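Local coordinates for tailspike protein (Siphovirus 9NA, PDB 3RIQ), which probably binds Salmonella lipopolysaccharide as the phage's receptor-recognition protein and cleaves it as an endorhamnosidase, at residues T89-V94 with Q116-G121; E179-F184 with G210-G215; D237-R242 with T271-Y276. All coordinates share one frame; numbering follows the deposited sequence. Where two conformers were deposited one is given.

Overall arrangement
Contacts 2 and 3 belong to the right-handed beta-helix: strand 211-214 of contact 2 lies next to strand 238-241 of contact 3, and the contact centres are about 10 Å apart. Contact 1 is built in the excursion that leaves the beta-helix after strand 79-87; its centre lies about 17 Å from that of contact 2, which it touches where Lys120 and Gly121 pack on Tyr214. Contact 3 is buried and regular, four backbone bonds between parallel strands. Contact 2 is partly buried, with fewer direct bonds and a water in the pairing. Contact 1, also partly buried but farthest from the chain centre, relies mostly on side-chain hydrogen bonds. Contacts 2 and 3 both touch the second subunit.

Contact 1: T89-V94 with Q116-G121; sequences TTPYTV and QRLDKG
Tyr92 and Gln116 form a non-hydrogen-bonded antiparallel pair in the small two-stranded sheet of 92-93 and 115-116, part of the excursion between strands 79-87 and 146-151 of the beta-helix. The hydrogen bonds fall into two groups. Around Thr90 and Pro91, Gln116 NE2 gives a nearly straight bond to Thr90 O (2.9 Å, 173° at the hydrogen), and Arg117 N donates to Pro91 O at 3.0 Å; the CA-H of Gln116 points at that same carbonyl oxygen. Around Thr93 the hydroxyl works both ways. Thr93 OG1 donates to Lys120 O at 2.9 Å, on a lone pair in the carbonyl plane, and accepts from Arg117 NH2 at 3.1 Å, close to the guanidinium plane. Its chi1 of 66° sets OG1 between the backbone N and the carbonyl carbon. Arg117 is held at its other terminal nitrogen, NH1, by Ser113 O. Packing adds to this: Leu118 crosses Thr90 at about a right angle, its CG 3.7 Å from Thr90 OG1. The Gln116 amide stacks on the Tyr92 ring, planes 18° apart, and Gln116 CG makes a CH-pi contact over the ring centre, 3.6 Å from the Tyr92 centroid.

Contact 2: E179-F184 with G210-G215; sequences ESPRNF and GEIKYG
Pro181 O is approached by two neighbouring groups of the facing segment: Glu211 N donates a hydrogen bond to it at 2.9 Å, and Gly210 CA lies 3.1 Å from the same Pro181 O in a CA-H...O contact. Gly210, with positive phi and no side chain, comes in close against this carbonyl. Farther along, Lys213 N bonds to Phe184 O at 2.9 Å. Between the two direct bonds the segment 179-184 spends one residue more than its partner, three steps from Pro181 to Phe184 against two from Glu211 to Lys213, and a water joins the two backbones there: it accepts from Phe184 N at 2.9 Å and donates to Glu211 O at 2.8 Å. Ile212 carries the apolar side. Its CG1 touches Pro181 CB at 3.9 Å and also makes a CH-pi contact over one face of the Phe184 ring, offset toward the rim, while Ile212 CG2 meets Phe184 CD2 at 4.0 Å. With CG anti to the backbone N (chi1 -164°), Phe184 lies side by side with Ile212, pointing the same way. Lys213 CB lies against Phe184 O, and its NZ ends in salt bridges to Asp230 and Asp232 of the second subunit; Arg182 NH1 bonds to Asn155 of that subunit. Pairing of successive coils in parallel, here with an extra residue in one coil, is the architecture of the right-handed beta-helix of the P22-type tailspike family.

Contact 3: D237-R242 with T271-Y276; sequences DLISYR and TTIQCY
The Tyr241 ring meets Ile273 CG2 at its edge, in the ring plane, with Tyr241 CD1 3.8 Å from that methyl; over one ring face, toward the rim, lies Arg242 CG. The Arg242 guanidinium grips Gln274 side-on: NE at 2.9 Å and NH2 at 3.0 Å both donate to Gln274 OE1, which lies in the guanidinium plane, while the amide plane is turned 40° from it. The NE donor stands above the amide carbonyl plane. Tyr241 OH sits over one guanidinium face, near the rim; Phe97 makes a cation-pi contact with Arg242, and Arg242 NH1 bonds to the hydroxyls of Tyr214 and Tyr95. The Arg242 chain is extended from CG to NE, side by side with Gln274. The backbones pair in parallel: Thr271 N to Leu238 O, Ser240 N to Thr271 O at 2.8 Å, Ile273 N to Ser240 O, and Arg242 N to Ile273 O at 2.8 Å. Ile239, Tyr241, Thr271 and Ile273 share one face, where His231 of the second subunit packs on both isoleucines; Ser240 and Thr272 on the other send their hydroxyls to Gly247 O and Gly279 O. Strand 211-214 continues the pairing beyond 238-241, and strand 311-318 beyond 266-273.

Contact 1: T89-V94 with Q116-G121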
# COMPACT_ATOMS: atom_id res chain seq x y z
N THR A 89 -9.79 11.61 -40.23
CA THR A 89 -10.00 10.32 -40.89
C THR A 89 -10.13 9.21 -39.84
O THR A 89 -9.38 9.20 -38.88
CB THR A 89 -8.78 9.99 -41.81
OG1 THR A 89 -8.60 11.04 -42.77
CG2 THR A 89 -8.98 8.68 -42.56
N THR A 90 -11.08 8.30 -40.02
CA THR A 90 -11.23 7.17 -39.12
C THR A 90 -10.14 6.14 -39.45
O THR A 90 -10.04 5.70 -40.60
CB THR A 90 -12.63 6.53 -39.25
OG1 THR A 90 -13.62 7.51 -38.88
CG2 THR A 90 -12.73 5.31 -38.33
N PRO A 91 -9.29 5.79 -38.46
CA PRO A 91 -8.19 4.90 -38.78
C PRO A 91 -8.60 3.44 -38.79
O PRO A 91 -9.57 3.08 -38.10
CB PRO A 91 -7.25 5.10 -37.59
CG PRO A 91 -8.19 5.38 -36.42
CD PRO A 91 -9.24 6.28 -37.07
N TYR A 92 -7.90 2.62 -39.57
CA TYR A 92 -7.92 1.18 -39.36
C TYR A 92 -7.19 0.89 -38.06
O TYR A 92 -6.08 1.41 -37.85
CB TYR A 92 -7.21 0.46 -40.53
CG TYR A 92 -8.02 0.50 -41.81
CD1 TYR A 92 -8.98 -0.50 -42.08
CD2 TYR A 92 -7.85 1.52 -42.74
CE1 TYR A 92 -9.73 -0.48 -43.27
CE2 TYR A 92 -8.60 1.56 -43.89
CZ TYR A 92 -9.54 0.56 -44.15
OH TYR A 92 -10.26 0.62 -45.33
N THR A 93 -7.81 0.09 -37.19
CA THR A 93 -7.15 -0.33 -35.96
C THR A 93 -7.12 -1.83 -35.84
O THR A 93 -8.01 -2.52 -36.37
CB THR A 93 -7.78 0.25 -34.68
OG1 THR A 93 -9.12 -0.27 -34.49
CG2 THR A 93 -7.80 1.79 -34.74
N VAL A 94 -6.09 -2.34 -35.17
CA VAL A 94 -6.04 -3.77 -34.76
C VAL A 94 -6.67 -3.93 -33.37
O VAL A 94 -6.42 -3.10 -32.49
CB VAL A 94 -4.57 -4.33 -34.83
CG1 VAL A 94 -3.59 -3.61 -33.86
CG2 VAL A 94 -4.57 -5.84 -34.53
N GLN A 116 -11.79 -0.13 -39.66
CA GLN A 116 -11.95 1.28 -39.27
C GLN A 116 -12.77 1.46 -38.00
O GLN A 116 -13.92 1.01 -37.92
CB GLN A 116 -12.56 2.10 -40.42
CG GLN A 116 -11.55 2.36 -41.50
CD GLN A 116 -12.12 3.19 -42.63
OE1 GLN A 116 -12.88 2.68 -43.45
NE2 GLN A 116 -11.73 4.47 -42.68
N ARG A 117 -12.17 2.10 -37.00
CA ARG A 117 -12.84 2.32 -35.72
C ARG A 117 -12.40 3.65 -35.16
O ARG A 117 -11.25 4.08 -35.33
CB ARG A 117 -12.48 1.23 -34.67
CG ARG A 117 -12.73 -0.21 -35.06
CD ARG A 117 -12.43 -1.10 -33.84
NE ARG A 117 -12.69 -2.50 -34.16
CZ ARG A 117 -11.84 -3.30 -34.80
NH1 ARG A 117 -12.19 -4.57 -35.05
NH2 ARG A 117 -10.65 -2.86 -35.16
N LEU A 118 -13.33 4.29 -34.46
CA LEU A 118 -12.99 5.46 -33.64
C LEU A 118 -12.93 5.15 -32.15
O LEU A 118 -12.51 6.00 -31.35
CB LEU A 118 -14.04 6.56 -33.85
CG LEU A 118 -14.02 7.35 -35.17
CD1 LEU A 118 -15.18 8.34 -35.25
CD2 LEU A 118 -12.70 8.06 -35.29
N ASP A 119 -13.42 3.98 -31.75
CA ASP A 119 -13.65 3.71 -30.31
C ASP A 119 -12.60 2.84 -29.62
O ASP A 119 -12.44 2.93 -28.40
CB ASP A 119 -15.06 3.14 -30.06
CG ASP A 119 -15.29 1.78 -30.75
OD1 ASP A 119 -14.76 1.57 -31.86
OD2 ASP A 119 -15.99 0.90 -30.19
N LYS A 120 -11.94 1.95 -30.37
CA LYS A 120 -11.07 0.95 -29.71
C LYS A 120 -10.07 0.39 -30.72
O LYS A 120 -10.20 0.61 -31.95
CB LYS A 120 -11.91 -0.19 -29.08
CG LYS A 120 -12.58 -1.08 -30.08
CD LYS A 120 -13.66 -1.92 -29.40
CE LYS A 120 -14.11 -3.06 -30.29
NZ LYS A 120 -15.40 -3.64 -29.79
N GLY A 121 -9.12 -0.39 -30.22
CA GLY A 121 -7.98 -0.83 -31.03
C GLY A 121 -7.01 0.31 -31.25
O GLY A 121 -7.29 1.45 -30.91

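Contact 2: E179-F184 with G210-G215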
# COMPACT_ATOMS: atom_id res chain seq x y z
N GLU A 179 -3.45 17.05 -15.63
CA GLU A 179 -4.34 16.46 -14.62
C GLU A 179 -5.47 15.70 -15.28
O GLU A 179 -6.17 16.23 -16.15
CB GLU A 179 -4.95 17.52 -13.73
CG GLU A 179 -3.90 18.15 -12.78
CD GLU A 179 -4.45 19.20 -11.82
OE1 GLU A 179 -5.47 19.87 -12.16
OE2 GLU A 179 -3.83 19.40 -10.75
N SER A 180 -5.63 14.44 -14.87
CA SER A 180 -6.83 13.66 -15.18
C SER A 180 -7.21 13.57 -16.67
O SER A 180 -8.35 13.90 -17.04
CB SER A 180 -8.01 14.16 -14.35
OG SER A 180 -9.15 13.37 -14.63
N PRO A 181 -6.29 13.08 -17.53
CA PRO A 181 -6.76 12.72 -18.87
C PRO A 181 -7.99 11.81 -18.76
O PRO A 181 -8.04 10.93 -17.87
CB PRO A 181 -5.57 11.95 -19.47
CG PRO A 181 -4.75 11.47 -18.25
CD PRO A 181 -4.92 12.59 -17.24
N ARG A 182 -8.96 11.99 -19.65
CA ARG A 182 -10.20 11.20 -19.57
C ARG A 182 -10.94 11.28 -20.89
O ARG A 182 -10.62 12.17 -21.69
CB ARG A 182 -11.08 11.76 -18.44
CG ARG A 182 -11.43 13.26 -18.55
CD ARG A 182 -12.14 13.75 -17.25
NE ARG A 182 -13.45 13.15 -17.08
CZ ARG A 182 -14.57 13.64 -17.61
NH1 ARG A 182 -14.53 14.72 -18.41
NH2 ARG A 182 -15.74 13.01 -17.40
N ASN A 183 -11.87 10.35 -21.14
CA ASN A 183 -12.41 10.22 -22.50
C ASN A 183 -11.27 10.26 -23.53
O ASN A 183 -11.31 11.05 -24.50
CB ASN A 183 -13.43 11.31 -22.77
CG ASN A 183 -14.53 11.35 -21.74
OD1 ASN A 183 -15.16 10.33 -21.46
ND2 ASN A 183 -14.80 12.55 -21.19
N PHE A 184 -10.24 9.46 -23.27
CA PHE A 184 -8.94 9.61 -23.93
C PHE A 184 -8.57 8.32 -24.67
O PHE A 184 -8.07 7.36 -24.06
CB PHE A 184 -7.90 10.01 -22.88
CG PHE A 184 -6.61 10.56 -23.43
CD1 PHE A 184 -6.17 11.82 -23.03
CD2 PHE A 184 -5.83 9.83 -24.35
CE1 PHE A 184 -4.93 12.34 -23.51
CE2 PHE A 184 -4.61 10.35 -24.85
CZ PHE A 184 -4.15 11.60 -24.43
N GLY A 210 -6.65 10.07 -13.79
CA GLY A 210 -7.27 9.77 -15.08
C GLY A 210 -6.96 8.41 -15.68
O GLY A 210 -6.49 7.48 -15.01
N GLU A 211 -7.23 8.32 -16.97
CA GLU A 211 -7.17 7.08 -17.72
C GLU A 211 -6.87 7.37 -19.18
O GLU A 211 -7.48 8.30 -19.77
CB GLU A 211 -8.48 6.26 -17.60
CG GLU A 211 -8.42 4.94 -18.39
CD GLU A 211 -9.42 3.87 -17.93
OE1 GLU A 211 -10.20 4.14 -16.97
OE2 GLU A 211 -9.41 2.74 -18.52
N ILE A 212 -5.94 6.62 -19.75
CA ILE A 212 -5.58 6.70 -21.17
C ILE A 212 -5.78 5.31 -21.75
O ILE A 212 -5.31 4.32 -21.17
CB ILE A 212 -4.10 7.18 -21.31
CG1 ILE A 212 -4.00 8.67 -20.87
CG2 ILE A 212 -3.57 6.95 -22.75
CD1 ILE A 212 -2.61 9.14 -20.64
N LYS A 213 -6.42 5.24 -22.92
CA LYS A 213 -6.85 3.99 -23.55
C LYS A 213 -6.27 3.83 -24.94
O LYS A 213 -6.24 4.80 -25.73
CB LYS A 213 -8.38 3.97 -23.68
CG LYS A 213 -9.10 4.29 -22.39
CD LYS A 213 -10.63 4.18 -22.56
CE LYS A 213 -11.31 4.59 -21.25
NZ LYS A 213 -12.82 4.45 -21.29
N TYR A 214 -5.82 2.62 -25.26
CA TYR A 214 -5.32 2.32 -26.62
C TYR A 214 -4.15 3.23 -27.05
O TYR A 214 -3.31 3.57 -26.22
CB TYR A 214 -6.46 2.22 -27.67
CG TYR A 214 -7.46 1.14 -27.30
CD1 TYR A 214 -7.17 -0.21 -27.53
CD2 TYR A 214 -8.69 1.46 -26.70
CE1 TYR A 214 -8.07 -1.24 -27.16
CE2 TYR A 214 -9.63 0.44 -26.33
CZ TYR A 214 -9.30 -0.90 -26.56
OH TYR A 214 -10.19 -1.89 -26.22
N GLY A 215 -4.08 3.58 -28.34
CA GLY A 215 -2.85 4.15 -28.91
C GLY A 215 -1.82 3.11 -29.20
O GLY A 215 -1.76 2.06 -28.53
O HOH W 1 -9.93 7.74 -20.93

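Contact 3: D237-R242 with T271-Y276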
# COMPACT_ATOMS: atom_id res chain seq x y z
N ASP A 237 -1.31 8.05 -10.07
CA ASP A 237 -2.79 7.80 -10.09
C ASP A 237 -3.34 7.72 -11.50
O ASP A 237 -4.31 8.43 -11.84
CB ASP A 237 -3.54 8.90 -9.32
CG ASP A 237 -3.18 8.96 -7.86
OD1 ASP A 237 -2.78 7.92 -7.29
OD2 ASP A 237 -3.33 10.05 -7.26
N LEU A 238 -2.74 6.86 -12.34
CA LEU A 238 -3.19 6.71 -13.73
C LEU A 238 -3.65 5.27 -13.98
O LEU A 238 -3.05 4.32 -13.47
CB LEU A 238 -2.00 7.01 -14.68
CG LEU A 238 -2.30 6.87 -16.17
CD1 LEU A 238 -3.27 7.96 -16.65
CD2 LEU A 238 -0.99 6.91 -16.97
N ILE A 239 -4.70 5.13 -14.78
CA ILE A 239 -5.07 3.80 -15.35
C ILE A 239 -4.63 3.83 -16.81
O ILE A 239 -5.02 4.73 -17.55
CB ILE A 239 -6.60 3.53 -15.24
CG1 ILE A 239 -7.03 3.52 -13.77
CG2 ILE A 239 -6.93 2.23 -15.94
CD1 ILE A 239 -8.52 3.48 -13.57
N SER A 240 -3.82 2.85 -17.23
CA SER A 240 -3.34 2.73 -18.62
C SER A 240 -3.99 1.48 -19.18
O SER A 240 -3.72 0.36 -18.67
CB SER A 240 -1.82 2.59 -18.61
OG SER A 240 -1.34 2.32 -19.91
N TYR A 241 -4.87 1.64 -20.17
CA TYR A 241 -5.72 0.52 -20.62
C TYR A 241 -5.48 0.13 -22.06
O TYR A 241 -5.74 0.94 -22.97
CB TYR A 241 -7.19 0.95 -20.46
CG TYR A 241 -8.21 -0.01 -21.05
CD1 TYR A 241 -8.33 -1.35 -20.60
CD2 TYR A 241 -9.10 0.44 -22.04
CE1 TYR A 241 -9.30 -2.21 -21.14
CE2 TYR A 241 -10.08 -0.42 -22.59
CZ TYR A 241 -10.17 -1.74 -22.12
OH TYR A 241 -11.13 -2.62 -22.60
N ARG A 242 -4.98 -1.08 -22.27
CA ARG A 242 -4.82 -1.64 -23.64
C ARG A 242 -3.99 -0.79 -24.61
O ARG A 242 -4.29 -0.72 -25.85
CB ARG A 242 -6.18 -2.00 -24.25
CG ARG A 242 -6.77 -3.22 -23.56
CD ARG A 242 -8.14 -3.54 -24.14
NE ARG A 242 -8.69 -4.75 -23.55
CZ ARG A 242 -9.86 -5.26 -23.92
NH1 ARG A 242 -10.54 -4.69 -24.93
NH2 ARG A 242 -10.30 -6.38 -23.34
N THR A 271 -2.14 1.66 -12.65
CA THR A 271 -2.88 0.42 -12.92
C THR A 271 -2.80 0.18 -14.42
O THR A 271 -3.35 1.00 -15.19
CB THR A 271 -4.39 0.60 -12.54
OG1 THR A 271 -4.48 0.89 -11.15
CG2 THR A 271 -5.21 -0.64 -12.90
N THR A 272 -2.16 -0.91 -14.84
CA THR A 272 -2.02 -1.19 -16.28
C THR A 272 -2.79 -2.44 -16.61
O THR A 272 -2.55 -3.49 -16.00
CB THR A 272 -0.57 -1.37 -16.70
OG1 THR A 272 0.17 -0.21 -16.35
CG2 THR A 272 -0.49 -1.59 -18.23
N ILE A 273 -3.73 -2.31 -17.52
CA ILE A 273 -4.58 -3.44 -17.92
C ILE A 273 -4.34 -3.82 -19.38
O ILE A 273 -4.60 -3.02 -20.26
CB ILE A 273 -6.08 -3.04 -17.75
CG1 ILE A 273 -6.40 -2.73 -16.26
CG2 ILE A 273 -7.00 -4.16 -18.33
CD1 ILE A 273 -7.78 -2.02 -15.99
N GLN A 274 -3.84 -5.04 -19.62
CA GLN A 274 -3.73 -5.61 -20.98
C GLN A 274 -2.97 -4.74 -21.97
O GLN A 274 -3.38 -4.60 -23.12
CB GLN A 274 -5.10 -6.00 -21.53
CG GLN A 274 -5.72 -7.15 -20.72
CD GLN A 274 -7.10 -7.52 -21.25
OE1 GLN A 274 -7.95 -6.65 -21.53
NE2 GLN A 274 -7.33 -8.82 -21.41
N CYS A 275 -1.84 -4.16 -21.56
CA CYS A 275 -0.94 -3.55 -22.58
C CYS A 275 -0.25 -4.68 -23.38
O CYS A 275 -0.19 -5.83 -22.92
CB CYS A 275 0.09 -2.61 -21.96
SG CYS A 275 1.24 -3.42 -20.80
N TYR A 276 0.21 -4.36 -24.58
CA TYR A 276 0.80 -5.40 -25.43
C TYR A 276 2.26 -5.67 -25.10
O TYR A 276 2.75 -6.79 -25.31
CB TYR A 276 0.61 -5.06 -26.91
CG TYR A 276 0.87 -6.22 -27.84
CD1 TYR A 276 0.18 -7.44 -27.73
CD2 TYR A 276 1.79 -6.08 -28.88
CE1 TYR A 276 0.41 -8.51 -28.64
CE2 TYR A 276 2.00 -7.11 -29.80
CZ TYR A 276 1.32 -8.34 -29.65
OH TYR A 276 1.54 -9.38 -30.55
O HOH W 2 -4.00 3.55 -10.57